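Protein argonaute (Aquifex aeolicus, PDB 1YVU) cleaves target RNA as a DNA-guided endonuclease, using short single-stranded DNA guides to select complementary strands and magnesium as the preferred metal. Local coordinates at residues 501-505 with 682-687; 531-535 with 695-699. All coordinates share one frame; numbering follows the deposited sequence.

Contact 1: 501-505 with 682-687; sequences IDISR and SDKITK. With CA (calcium ion), chain B.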
loop_
_atom_site.group_PDB
_atom_site.type_symbol
_atom_site.label_atom_id
_atom_site.label_comp_id
_atom_site.label_asym_id
_atom_site.label_seq_id
_atom_site.Cartn_x
_atom_site.Cartn_y
_atom_site.Cartn_z
ATOM N N ILE A 501 -7.526 -8.314 -8.762
ATOM C CA ILE A 501 -6.828 -7.451 -9.717
ATOM C C ILE A 501 -6.027 -6.289 -9.096
ATOM O O ILE A 501 -6.290 -5.891 -7.959
ATOM C CB ILE A 501 -7.845 -6.765 -10.758
ATOM C CG1 ILE A 501 -8.958 -7.731 -11.204
ATOM C CG2 ILE A 501 -7.094 -6.245 -12.030
ATOM C CD1 ILE A 501 -9.806 -7.288 -12.402
ATOM N N ASP A 502 -4.950 -5.904 -9.792
ATOM C CA ASP A 502 -4.164 -4.700 -9.512
ATOM C C ASP A 502 -3.810 -4.296 -10.918
ATOM O O ASP A 502 -3.613 -5.135 -11.813
ATOM C CB ASP A 502 -2.852 -4.821 -8.717
ATOM C CG ASP A 502 -2.252 -3.390 -8.316
ATOM O OD1 ASP A 502 -1.744 -2.638 -9.177
ATOM O OD2 ASP A 502 -2.312 -2.974 -7.135
ATOM N N ILE A 503 -3.881 -2.990 -11.125
ATOM C CA ILE A 503 -3.550 -2.359 -12.375
ATOM C C ILE A 503 -2.628 -1.246 -11.908
ATOM O O ILE A 503 -2.964 -0.500 -10.972
ATOM C CB ILE A 503 -4.807 -1.793 -13.075
ATOM C CG1 ILE A 503 -5.777 -2.938 -13.434
ATOM C CG2 ILE A 503 -4.388 -1.010 -14.317
ATOM C CD1 ILE A 503 -7.098 -2.556 -14.132
ATOM N N SER A 504 -1.412 -1.255 -12.448
ATOM C CA SER A 504 -0.401 -0.246 -12.130
ATOM C C SER A 504 0.041 0.399 -13.426
ATOM O O SER A 504 0.407 -0.275 -14.385
ATOM C CB SER A 504 0.782 -0.837 -11.355
ATOM O OG SER A 504 0.400 -1.109 -10.009
ATOM N N ARG A 505 0.013 1.723 -13.433
ATOM C CA ARG A 505 0.354 2.518 -14.609
ATOM C C ARG A 505 1.611 3.377 -14.492
ATOM O O ARG A 505 2.090 3.657 -13.391
ATOM C CB ARG A 505 -0.832 3.452 -14.933
ATOM C CG ARG A 505 -2.196 2.768 -15.115
ATOM C CD ARG A 505 -3.309 3.555 -14.449
ATOM N NE ARG A 505 -4.593 2.858 -14.507
ATOM C CZ ARG A 505 -5.618 3.227 -15.272
ATOM N NH1 ARG A 505 -5.527 4.301 -16.065
ATOM N NH2 ARG A 505 -6.741 2.514 -15.240
ATOM N N SER A 682 0.139 -9.160 -5.924
ATOM C CA SER A 682 -0.386 -8.513 -7.128
ATOM C C SER A 682 0.196 -7.137 -7.442
ATOM O O SER A 682 0.518 -6.869 -8.612
ATOM C CB SER A 682 -1.912 -8.475 -7.145
ATOM O OG SER A 682 -2.409 -9.761 -7.441
ATOM N N ASP A 683 0.444 -6.324 -6.405
ATOM C CA ASP A 683 1.005 -4.994 -6.625
ATOM C C ASP A 683 2.505 -5.017 -6.903
ATOM O O ASP A 683 3.017 -4.118 -7.569
ATOM C CB ASP A 683 0.692 -4.055 -5.464
ATOM C CG ASP A 683 0.778 -2.576 -5.852
ATOM O OD1 ASP A 683 1.782 -1.946 -5.456
ATOM O OD2 ASP A 683 -0.141 -2.056 -6.530
ATOM N N LYS A 684 3.201 -6.038 -6.402
ATOM C CA LYS A 684 4.644 -6.154 -6.640
ATOM C C LYS A 684 4.989 -6.684 -8.026
ATOM O O LYS A 684 5.950 -6.215 -8.622
ATOM C CB LYS A 684 5.348 -6.946 -5.527
ATOM C CG LYS A 684 5.342 -6.161 -4.195
ATOM C CD LYS A 684 6.114 -6.802 -3.026
ATOM C CE LYS A 684 5.890 -5.980 -1.728
ATOM N NZ LYS A 684 6.854 -6.328 -0.633
ATOM N N ILE A 685 4.137 -7.562 -8.566
ATOM C CA ILE A 685 4.296 -8.166 -9.906
ATOM C C ILE A 685 4.004 -7.159 -11.062
ATOM O O ILE A 685 4.744 -7.111 -12.039
ATOM C CB ILE A 685 3.419 -9.478 -10.037
ATOM C CG1 ILE A 685 3.888 -10.533 -9.044
ATOM C CG2 ILE A 685 3.517 -10.099 -11.423
ATOM C CD1 ILE A 685 2.946 -11.687 -8.917
ATOM N N THR A 686 2.967 -6.331 -10.920
ATOM C CA THR A 686 2.602 -5.337 -11.922
ATOM C C THR A 686 3.660 -4.235 -12.034
ATOM O O THR A 686 4.077 -3.890 -13.135
ATOM C CB THR A 686 1.254 -4.683 -11.595
ATOM O OG1 THR A 686 1.335 -4.022 -10.332
ATOM C CG2 THR A 686 0.156 -5.692 -11.565
ATOM N N LYS A 687 4.137 -3.735 -10.897
ATOM C CA LYS A 687 5.149 -2.680 -10.874
ATOM C C LYS A 687 6.493 -3.150 -11.404
ATOM O O LYS A 687 7.340 -2.352 -11.769
ATOM C CB LYS A 687 5.316 -2.140 -9.450
ATOM C CG LYS A 687 4.220 -1.182 -9.030
ATOM C CD LYS A 687 4.278 -0.845 -7.552
ATOM C CE LYS A 687 3.244 0.239 -7.208
ATOM N NZ LYS A 687 3.182 0.615 -5.745
HETATM CA CA CA B . -1.569 -0.230 -7.535
#

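Contact 2: 531-535 with 695-699; sequences YYLTS and PIKKE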
loop_
_atom_site.group_PDB
_atom_site.type_symbol
_atom_site.label_atom_id
_atom_site.label_comp_id
_atom_site.label_asym_id
_atom_site.label_seq_id
_atom_site.Cartn_x
_atom_site.Cartn_y
_atom_site.Cartn_z
ATOM N N TYR A 531 -4.392 -17.225 -14.180
ATOM C CA TYR A 531 -3.943 -15.846 -13.955
ATOM C C TYR A 531 -3.807 -15.221 -15.327
ATOM O O TYR A 531 -3.673 -15.936 -16.329
ATOM C CB TYR A 531 -2.614 -15.700 -13.167
ATOM C CG TYR A 531 -1.318 -16.277 -13.751
ATOM C CD1 TYR A 531 -0.638 -15.670 -14.846
ATOM C CD2 TYR A 531 -0.734 -17.416 -13.176
ATOM C CE1 TYR A 531 0.597 -16.201 -15.353
ATOM C CE2 TYR A 531 0.497 -17.949 -13.667
ATOM C CZ TYR A 531 1.156 -17.343 -14.750
ATOM O OH TYR A 531 2.352 -17.882 -15.174
ATOM N N TYR A 532 -3.779 -13.898 -15.370
ATOM C CA TYR A 532 -3.610 -13.203 -16.634
ATOM C C TYR A 532 -2.830 -11.919 -16.411
ATOM O O TYR A 532 -3.262 -10.988 -15.716
ATOM C CB TYR A 532 -4.949 -12.961 -17.340
ATOM C CG TYR A 532 -4.840 -12.553 -18.795
ATOM C CD1 TYR A 532 -4.254 -13.411 -19.774
ATOM C CD2 TYR A 532 -5.329 -11.301 -19.215
ATOM C CE1 TYR A 532 -4.162 -13.007 -21.151
ATOM C CE2 TYR A 532 -5.242 -10.894 -20.575
ATOM C CZ TYR A 532 -4.659 -11.739 -21.532
ATOM O OH TYR A 532 -4.559 -11.269 -22.831
ATOM N N LEU A 533 -1.653 -11.910 -17.008
ATOM C CA LEU A 533 -0.747 -10.797 -16.903
ATOM C C LEU A 533 -0.550 -10.188 -18.283
ATOM O O LEU A 533 -0.065 -10.867 -19.180
ATOM C CB LEU A 533 0.555 -11.327 -16.322
ATOM C CG LEU A 533 1.743 -10.436 -15.996
ATOM C CD1 LEU A 533 1.333 -9.240 -15.169
ATOM C CD2 LEU A 533 2.780 -11.273 -15.246
ATOM N N THR A 534 -0.979 -8.936 -18.463
ATOM C CA THR A 534 -0.847 -8.259 -19.746
ATOM C C THR A 534 -0.374 -6.850 -19.538
ATOM O O THR A 534 -0.788 -6.181 -18.586
ATOM C CB THR A 534 -2.199 -8.074 -20.462
ATOM O OG1 THR A 534 -3.032 -9.196 -20.222
ATOM C CG2 THR A 534 -2.034 -7.918 -21.978
ATOM N N SER A 535 0.460 -6.402 -20.478
ATOM C CA SER A 535 0.946 -5.028 -20.516
ATOM C C SER A 535 0.014 -4.414 -21.556
ATOM O O SER A 535 -0.348 -5.068 -22.535
ATOM C CB SER A 535 2.387 -4.965 -21.005
ATOM O OG SER A 535 3.051 -3.786 -20.566
ATOM N N PRO A 695 6.484 -5.958 -23.859
ATOM C CA PRO A 695 5.150 -6.121 -23.291
ATOM C C PRO A 695 4.850 -7.590 -23.101
ATOM O O PRO A 695 5.419 -8.439 -23.786
ATOM C CB PRO A 695 4.249 -5.552 -24.385
ATOM C CG PRO A 695 5.130 -4.678 -25.152
ATOM C CD PRO A 695 6.374 -5.484 -25.235
ATOM N N ILE A 696 3.976 -7.882 -22.144
ATOM C CA ILE A 696 3.564 -9.251 -21.868
ATOM C C ILE A 696 2.102 -9.409 -22.190
ATOM O O ILE A 696 1.345 -8.441 -22.309
ATOM C CB ILE A 696 3.742 -9.714 -20.372
ATOM C CG1 ILE A 696 4.455 -8.669 -19.506
ATOM C CG2 ILE A 696 4.452 -11.044 -20.331
ATOM C CD1 ILE A 696 3.537 -7.767 -18.779
ATOM N N LYS A 697 1.747 -10.674 -22.338
ATOM C CA LYS A 697 0.411 -11.163 -22.592
ATOM C C LYS A 697 0.666 -12.625 -22.229
ATOM O O LYS A 697 1.239 -13.364 -23.034
ATOM C CB LYS A 697 -0.005 -11.013 -24.066
ATOM C CG LYS A 697 -1.469 -11.399 -24.325
ATOM C CD LYS A 697 -1.652 -12.023 -25.717
ATOM C CE LYS A 697 -2.974 -12.785 -25.870
ATOM N NZ LYS A 697 -3.020 -14.099 -25.151
ATOM N N LYS A 698 0.423 -12.959 -20.957
ATOM C CA LYS A 698 0.597 -14.318 -20.457
ATOM C C LYS A 698 -0.549 -14.752 -19.577
ATOM O O LYS A 698 -1.116 -13.983 -18.807
ATOM C CB LYS A 698 1.905 -14.513 -19.682
ATOM C CG LYS A 698 2.434 -15.956 -19.767
ATOM C CD LYS A 698 3.372 -16.317 -18.616
ATOM C CE LYS A 698 4.274 -17.527 -18.955
ATOM N NZ LYS A 698 5.401 -17.759 -17.973
ATOM N N GLU A 699 -0.797 -16.045 -19.651
ATOM C CA GLU A 699 -1.834 -16.716 -18.918
ATOM C C GLU A 699 -1.177 -17.972 -18.331
ATOM O O GLU A 699 -0.292 -18.568 -18.943
ATOM C CB GLU A 699 -2.940 -17.093 -19.914
ATOM C CG GLU A 699 -4.235 -17.568 -19.292
ATOM C CD GLU A 699 -5.122 -18.290 -20.270
ATOM O OE1 GLU A 699 -5.474 -17.714 -21.318
ATOM O OE2 GLU A 699 -5.482 -19.442 -19.970
#

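Contact 1: 501-505 with 682-687
In both D502 (chi1 -171°) and D683 (chi1 -158°) CG is anti to the backbone N, which carries one carboxylate out from beside strand 503-505 and the other from the first turn of helix 682-687 onto a single calcium ion. D683 OD2 binds the calcium at 2.5 Å. D502 OD2 binds it from the strand side at 2.9 Å. The carboxylate planes stand 68° apart, so the groups meet aslant around the cation.

This is the metal site of the RNase H fold adopted by the PIWI domain: D502, on the strand shared with S504, and D683, on the helix, are joined by D571 as the probable catalytic aspartates.

Neighbours steer both carboxylates. S504 OG donates to D502 OD1 over 2.8 Å, reaching its syn side but tilted out of the carboxylate plane. On D683, the extended chain of K687 brings NZ to the syn lone pair of OD1 in a 2.9 Å salt bridge, leaving OD2 for the calcium. An asparagine in place of D502 would probably weaken the grip on the calcium, since a neutral amide would replace the carboxylate, leaving D683 as the main ligand from these two segments. T686 OG1 lies 3.1 Å from S504 OG, and D502 CB packs 4.1 Å from S682 CB.

Contact 2: 531-535 with 695-699
L533 and K698 face each other as an antiparallel hydrogen-bonded pair, tied by two backbone bonds: L533 N to K698 O and K698 N to L533 O, each 2.8 Å. A third, S535 N to I696 O at 2.9 Å, continues the pairing toward P695. T534 with K697 lies between these bonds and Y532 with E699 beyond L533-K698; both are non-hydrogen-bonded pairs, and the short strand axes run 175° apart, almost exactly antiparallel. Strand 697-700 is the outermost strand here, beside 528-536 in the PIWI domain.

The tightly packed part is the face carrying L533. Its CG meets I696 CD1 at 4.3 Å, and the same I696 methyl lies 3.8 Å from S535 CB. I685 and M689 of helix 682-690 pack on L533, and M689 also touches I696. At the other end of the pairing, the Y531 ring leans toward K698, whose CD comes to the ring edge near OH, while Y704 meets the ring as well.

On the face of Y532, T534, K697 and E699, the solvent side is that of K697 and E699, which are exposed. With CG anti to the backbone N (chi1 -166°), the Y532 ring reaches over the neighbouring strand: E699 CB sits at its edge, in plane, 3.9 Å from Y532 CD1, and Y532 OH lies 3.4 Å from K697 CG. K697 and E699 both touch Y532 through aliphatic carbons, and the E699 carboxylate turns to a salt bridge with R530. Y532 itself is flanked by D550 and L554 of helix 542-557.

Since the three bonds across the contact all join backbone atoms, the register probably depends little on the charged ends, while the L533-I696 contact adds apolar packing on one face.

In the fold
Contacts 1 and 2 lie about 12 Å apart between centres, both within the PIWI domain, and helix 682-690 ties them together. One side of this helix offers D683 to the calcium in contact 1; another presses I685 CG2 against L533 CD2 of contact 2, 4.1 Å away. The chain then leaves the helix and turns back into strand 697-700. Strands 497-505, 515-522, 528-536 and 697-700 follow one another in antiparallel order, so 515-522 separates the two contacts. The side chain of L533 remains about 9 Å from that of D502 and about 12 Å from the calcium, placing contact 2 near the metal site but not in it.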